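Local coordinates for protein D-galactonate dehydratase family member RspA (Pantoea ananatis, PDB 3T6C) that catalyses, with low activity in vitro, the magnesium-dependent dehydration of D-gluconate to 2-dehydro-3-deoxy-D-gluconate, at residues Thr280-Leu283 with Lys284-Arg287; Ile257-Ala260 with Lys261-Pro265. All coordinates share one frame; numbering follows the deposited sequence.

Contact 1: Thr280-Leu283 with Lys284-Arg287; sequences TEWL and KMLR
The start of helix 283-289 and the residues just before it, which follow barrel strand 270-272 in this enolase-superfamily subunit, bring W282 and L283 against M285, L286 and R287. Two backbone bonds from i+4 to i set the turn. L286 N donates to W282 O at 3.2 Å, almost straight at 172° and in the carbonyl plane, whereas R287 N meets L283 O at 3.0 Å with the donor tilted 26° from the carbonyl plane of L283. At the start of the helix a water stands between E281 O (2.8 Å) and M285 N (2.9 Å), a pair spaced i to i+4, donating to the first and accepting from the second. M285 makes a Met-aromatic contact with the tryptophan, its SD approaching W282 CZ3 to 4.3 Å. With CG anti to the backbone N (chi1 179°) and the rest of its chain extended, M285 carries the sulfur toward the indole, SD standing 5.4 Å from the centroid of the six-membered ring and oblique to it. In the modified TIM barrel of the family, this helix is one of the outer layer around the strands, and its inward side carries L283 and L286. These two leucines lie side by side, CD2 of L283 being 4.1 Å from CD1 of L286; L283 also packs on M296 and L286 on I294, both of strand 294-296. R287 CG lies 3.2 Å from L283 O; beyond it the chain bends at chi2 and chi3, and NH1 forms a salt bridge with D316. The neighbouring second subunit supplies N341, whose O accepts from W282 NE1, and K313, whose NZ pairs with E281 OE1.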
ATOM      1  N   THR A 280      -7.644  -5.152  17.142  1.00 10.39           N
ATOM      2  CA  THR A 280      -8.067  -5.463  15.765  1.00  9.90           C
ATOM      3  C   THR A 280      -7.013  -5.306  14.666  1.00 10.31           C
ATOM      4  O   THR A 280      -7.079  -6.013  13.673  1.00 10.27           O
ATOM      5  CB  THR A 280      -9.327  -4.652  15.345  1.00  9.53           C
ATOM      6  OG1 THR A 280      -9.106  -3.275  15.580  1.00 12.73           O
ATOM      7  CG2 THR A 280     -10.544  -5.151  16.130  1.00 14.35           C
ATOM      8  N   GLU A 281      -6.009  -4.466  14.851  1.00  9.25           N
ATOM      9  CA  GLU A 281      -4.960  -4.308  13.825  1.00  9.65           C
ATOM     10  C   GLU A 281      -4.143  -5.597  13.648  1.00 10.93           C
ATOM     11  O   GLU A 281      -3.522  -5.776  12.638  1.00 15.39           O
ATOM     12  CB  GLU A 281      -4.057  -3.114  14.198  1.00 12.47           C
ATOM     13  CG  GLU A 281      -4.788  -1.804  13.929  1.00 13.79           C
ATOM     14  CD  GLU A 281      -4.049  -0.565  14.433  1.00 18.99           C
ATOM     15  OE1 GLU A 281      -2.953  -0.699  15.035  1.00 14.28           O
ATOM     16  OE2 GLU A 281      -4.628   0.541  14.273  1.00 18.63           O
ATOM     17  N   TRP A 282      -4.181  -6.507  14.627  1.00  8.19           N
ATOM     18  CA  TRP A 282      -3.440  -7.742  14.493  1.00  6.02           C
ATOM     19  C   TRP A 282      -4.110  -8.741  13.522  1.00  6.94           C
ATOM     20  O   TRP A 282      -3.497  -9.753  13.138  1.00  7.91           O
ATOM     21  CB  TRP A 282      -3.318  -8.388  15.897  1.00  6.62           C
ATOM     22  CG  TRP A 282      -2.279  -7.716  16.763  1.00  7.66           C
ATOM     23  CD1 TRP A 282      -2.445  -6.600  17.586  1.00  7.42           C
ATOM     24  CD2 TRP A 282      -0.899  -8.097  16.855  1.00  7.86           C
ATOM     25  NE1 TRP A 282      -1.232  -6.317  18.180  1.00  7.56           N
ATOM     26  CE2 TRP A 282      -0.269  -7.192  17.743  1.00  8.40           C
ATOM     27  CE3 TRP A 282      -0.136  -9.118  16.278  1.00  7.89           C
ATOM     28  CZ2 TRP A 282       1.089  -7.281  18.078  1.00  7.58           C
ATOM     29  CZ3 TRP A 282       1.234  -9.210  16.619  1.00  7.84           C
ATOM     30  CH2 TRP A 282       1.827  -8.307  17.501  1.00  8.63           C
ATOM     31  N   LEU A 283      -5.373  -8.515  13.183  1.00  7.66           N
ATOM     32  CA  LEU A 283      -6.038  -9.471  12.299  1.00  7.76           C
ATOM     33  C   LEU A 283      -5.447  -9.420  10.892  1.00  7.03           C
ATOM     34  O   LEU A 283      -5.572 -10.433  10.191  1.00 10.24           O
ATOM     35  CB  LEU A 283      -7.577  -9.263  12.258  1.00  8.26           C
ATOM     36  CG  LEU A 283      -8.209  -9.700  13.579  1.00  9.50           C
ATOM     37  CD1 LEU A 283      -9.683  -9.210  13.608  1.00 12.68           C
ATOM     38  CD2 LEU A 283      -8.176 -11.200  13.722  1.00 13.95           C
ATOM     39  N   LYS A 284      -4.817  -8.308  10.479  1.00  8.68           N
ATOM     40  CA  LYS A 284      -4.148  -8.315   9.163  1.00  9.33           C
ATOM     41  C   LYS A 284      -3.094  -9.416   9.130  1.00 13.74           C
ATOM     42  O   LYS A 284      -3.031 -10.235   8.209  1.00 14.99           O
ATOM     43  CB  LYS A 284      -3.499  -6.979   8.900  1.00 13.06           C
ATOM     44  CG  LYS A 284      -2.671  -7.080   7.593  1.00 21.56           C
ATOM     45  CD  LYS A 284      -2.243  -5.667   7.170  1.00 31.14           C
ATOM     46  CE  LYS A 284      -1.210  -5.712   6.070  1.00 36.47           C
ATOM     47  NZ  LYS A 284      -0.595  -4.371   5.916  1.00 45.23           N
ATOM     48  N   MET A 285      -2.285  -9.516  10.176  1.00  9.46           N
ATOM     49  CA  MET A 285      -1.287 -10.555  10.191  1.00  8.01           C
ATOM     50  C   MET A 285      -1.909 -11.938  10.243  1.00 10.10           C
ATOM     51  O   MET A 285      -1.492 -12.873   9.515  1.00  9.43           O
ATOM     52  CB  MET A 285      -0.367 -10.343  11.395  1.00  8.62           C
ATOM     53  CG  MET A 285       0.700 -11.420  11.471  1.00  8.94           C
ATOM     54  SD  MET A 285       1.823 -11.126  12.862  1.00  9.51           S
ATOM     55  CE  MET A 285       2.807 -12.632  12.822  1.00  9.33           C
ATOM     56  N   LEU A 286      -2.886 -12.115  11.136  1.00  9.57           N
ATOM     57  CA  LEU A 286      -3.541 -13.420  11.232  1.00  7.80           C
ATOM     58  C   LEU A 286      -4.049 -13.907   9.870  1.00  7.97           C
ATOM     59  O   LEU A 286      -3.887 -15.096   9.535  1.00  8.17           O
ATOM     60  CB  LEU A 286      -4.694 -13.364  12.231  1.00  6.50           C
ATOM     61  CG  LEU A 286      -5.320 -14.704  12.558  1.00  4.86           C
ATOM     62  CD1 LEU A 286      -5.904 -14.631  14.011  1.00  9.03           C
ATOM     63  CD2 LEU A 286      -6.438 -15.129  11.607  1.00 11.75           C
ATOM     64  N   ARG A 287      -4.685 -13.026   9.096  1.00  9.19           N
ATOM     65  CA  ARG A 287      -5.326 -13.434   7.835  1.00  6.57           C
ATOM     66  C   ARG A 287      -4.333 -13.630   6.697  1.00  8.50           C
ATOM     67  O   ARG A 287      -4.710 -14.122   5.651  1.00  9.76           O
ATOM     68  CB  ARG A 287      -6.416 -12.418   7.480  1.00  9.81           C
ATOM     69  CG  ARG A 287      -7.492 -12.354   8.557  1.00  8.79           C
ATOM     70  CD  ARG A 287      -8.403 -13.581   8.536  1.00  7.80           C
ATOM     71  NE  ARG A 287      -9.462 -13.419   7.553  1.00  8.06           N
ATOM     72  CZ  ARG A 287     -10.511 -14.229   7.457  1.00  5.73           C
ATOM     73  NH1 ARG A 287     -10.570 -15.342   8.174  1.00  9.10           N
ATOM     74  NH2 ARG A 287     -11.540 -13.889   6.661  1.00  7.23           N
TER
HETATM   75  O   HOH W   1      -1.316  -7.254  11.765  1.00 16.70           O

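Contact 2: Ile257-Ala260 with Lys261-Pro265; sequences IHMA and KALEP
I257, on helix 253-262, the helix of a beta-alpha-beta unit between strands 242-246 and 270-272, accepts a hydrogen bond at O from K261 N (3.0 Å). The lysine side chain passes the same carbonyl, with K261 CG 3.4 Å from I257 O. Its CD also lies 4.0 Å from I257 CG2, the two side chains running side by side. A bend at chi3 (70°) turns the end of the lysine, whose NZ is held by Q289 and by S291 of the second subunit. At H258 the carbonyl accepts from A262 N at 2.8 Å, with a 161° angle at the hydrogen; the imidazole ring, meanwhile, has its NE2 4.2 Å from A262 CB, which sits oblique to the ring. M259 and L263 lie side by side, M259 CG being 3.6 Å from L263 CD1, and both pack on L271 of strand 270-272 and on I226 of helix 219-237. The hydrogen bond from L263 N to M259 O is bent, 135° at the hydrogen, and a weak second one from the same N goes to A260 O. A260 O also accepts a hydrogen bond from T292 OG1, in the loop after helix 283-289, and the same loop receives E264, whose OE2 is bound by S290 OG and S291 N. On its way there the glutamate brings its CG to 3.6 Å from A260 O.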
ATOM      1  N   ILE A 257      -2.819 -16.262  16.641  1.00  9.32           N
ATOM      2  CA  ILE A 257      -2.468 -16.616  15.263  1.00  9.45           C
ATOM      3  C   ILE A 257      -1.996 -18.065  15.255  1.00 10.32           C
ATOM      4  O   ILE A 257      -2.476 -18.870  14.430  1.00 10.95           O
ATOM      5  CB  ILE A 257      -1.402 -15.676  14.694  1.00  9.41           C
ATOM      6  CG1 ILE A 257      -1.997 -14.280  14.598  1.00  8.60           C
ATOM      7  CG2 ILE A 257      -0.895 -16.185  13.327  1.00 11.31           C
ATOM      8  CD1 ILE A 257      -1.031 -13.145  14.115  1.00  9.33           C
ATOM      9  N   HIS A 258      -1.090 -18.440  16.186  1.00  8.68           N
ATOM     10  CA  HIS A 258      -0.657 -19.823  16.224  1.00 10.95           C
ATOM     11  C   HIS A 258      -1.858 -20.785  16.462  1.00 10.06           C
ATOM     12  O   HIS A 258      -1.994 -21.814  15.779  1.00 11.79           O
ATOM     13  CB  HIS A 258       0.381 -20.007  17.337  1.00 13.72           C
ATOM     14  CG  HIS A 258       0.776 -21.436  17.534  1.00 18.50           C
ATOM     15  ND1 HIS A 258       1.865 -22.000  16.911  1.00 28.05           N
ATOM     16  CD2 HIS A 258       0.176 -22.435  18.228  1.00 25.20           C
ATOM     17  CE1 HIS A 258       1.949 -23.272  17.253  1.00 20.09           C
ATOM     18  NE2 HIS A 258       0.926 -23.570  18.030  1.00 32.52           N
ATOM     19  N   MET A 259      -2.773 -20.420  17.374  1.00  8.32           N
ATOM     20  CA  MET A 259      -3.926 -21.260  17.652  1.00  9.36           C
ATOM     21  C   MET A 259      -4.780 -21.389  16.382  1.00  8.52           C
ATOM     22  O   MET A 259      -5.221 -22.514  16.053  1.00 10.31           O
ATOM     23  CB  MET A 259      -4.780 -20.661  18.802  1.00 12.38           C
ATOM     24  CG  MET A 259      -6.149 -21.441  18.975  1.00 14.01           C
ATOM     25  SD  MET A 259      -7.233 -20.697  20.250  1.00 15.46           S
ATOM     26  CE  MET A 259      -6.253 -21.380  21.515  1.00 12.82           C
ATOM     27  N   ALA A 260      -5.079 -20.276  15.686  1.00  8.95           N
ATOM     28  CA  ALA A 260      -5.873 -20.384  14.446  1.00  9.81           C
ATOM     29  C   ALA A 260      -5.201 -21.392  13.459  1.00 10.05           C
ATOM     30  O   ALA A 260      -5.869 -22.268  12.849  1.00 10.70           O
ATOM     31  CB  ALA A 260      -6.009 -18.988  13.799  1.00  9.73           C
ATOM     32  N   LYS A 261      -3.892 -21.292  13.300  1.00  7.76           N
ATOM     33  CA  LYS A 261      -3.198 -22.213  12.390  1.00  7.25           C
ATOM     34  C   LYS A 261      -3.253 -23.652  12.876  1.00  8.51           C
ATOM     35  O   LYS A 261      -3.421 -24.604  12.076  1.00 11.22           O
ATOM     36  CB  LYS A 261      -1.738 -21.747  12.243  1.00 10.57           C
ATOM     37  CG  LYS A 261      -1.667 -20.399  11.523  1.00  9.66           C
ATOM     38  CD  LYS A 261      -0.291 -19.746  11.634  1.00  9.78           C
ATOM     39  CE  LYS A 261       0.763 -20.472  10.828  1.00 12.37           C
ATOM     40  NZ  LYS A 261       2.138 -19.832  10.978  1.00 11.72           N
ATOM     41  N   ALA A 262      -3.036 -23.840  14.182  1.00  8.33           N
ATOM     42  CA  ALA A 262      -3.044 -25.187  14.783  1.00  8.03           C
ATOM     43  C   ALA A 262      -4.370 -25.861  14.718  1.00 12.43           C
ATOM     44  O   ALA A 262      -4.439 -27.094  14.762  1.00 13.70           O
ATOM     45  CB  ALA A 262      -2.572 -25.109  16.244  1.00  9.74           C
ATOM     46  N   LEU A 263      -5.423 -25.065  14.590  1.00  9.94           N
ATOM     47  CA  LEU A 263      -6.782 -25.644  14.484  1.00  8.80           C
ATOM     48  C   LEU A 263      -7.195 -26.007  13.061  1.00  9.44           C
ATOM     49  O   LEU A 263      -8.233 -26.620  12.875  1.00 11.13           O
ATOM     50  CB  LEU A 263      -7.772 -24.624  15.071  1.00  8.77           C
ATOM     51  CG  LEU A 263      -7.700 -24.537  16.606  1.00  9.53           C
ATOM     52  CD1 LEU A 263      -8.538 -23.379  17.126  1.00 10.92           C
ATOM     53  CD2 LEU A 263      -8.208 -25.845  17.253  1.00 13.28           C
ATOM     54  N   GLU A 264      -6.432 -25.587  12.074  1.00  9.94           N
ATOM     55  CA  GLU A 264      -6.800 -25.825  10.668  1.00  9.07           C
ATOM     56  C   GLU A 264      -7.127 -27.302  10.359  1.00 11.91           C
ATOM     57  O   GLU A 264      -8.112 -27.545   9.693  1.00 13.65           O
ATOM     58  CB  GLU A 264      -5.664 -25.304   9.754  1.00 12.62           C
ATOM     59  CG  GLU A 264      -5.752 -23.809   9.615  1.00 10.37           C
ATOM     60  CD  GLU A 264      -4.629 -23.177   8.837  1.00 13.80           C
ATOM     61  OE1 GLU A 264      -3.899 -23.891   8.086  1.00 18.54           O
ATOM     62  OE2 GLU A 264      -4.476 -21.941   8.943  1.00 13.68           O
ATOM     63  N   PRO A 265      -6.354 -28.284  10.886  1.00 12.86           N
ATOM     64  CA  PRO A 265      -6.694 -29.679  10.524  1.00 13.66           C
ATOM     65  C   PRO A 265      -8.073 -30.109  11.054  1.00 16.77           C
ATOM     66  O   PRO A 265      -8.549 -31.161  10.618  1.00 19.31           O
ATOM     67  CB  PRO A 265      -5.651 -30.512  11.275  1.00 15.87           C
ATOM     68  CG  PRO A 265      -4.523 -29.553  11.603  1.00 19.74           C
ATOM     69  CD  PRO A 265      -5.121 -28.178  11.682  1.00 14.98           C
TER

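How the contacts relate
Contact 2 precedes contact 1 along the chain, and their centres are about 14 Å apart. Both belong to the barrel domain, on successive outer helices 253-262 and 283-289, and both lie on the same side of the chain's centre. They meet directly where I257 CD1 packs against M285 CG, at 3.6 Å, and against L286 N (I257 CD1 to L286 N 3.7 Å). Strand 270-272, which ends in the metal ligand E272, comes between them in sequence, but the side chains of M259 and L283 stay about 13 and 14 Å from the magnesium ion. Each contact also reaches the second subunit, so this part of the barrel's outer layer contributes to the eight-chain assembly.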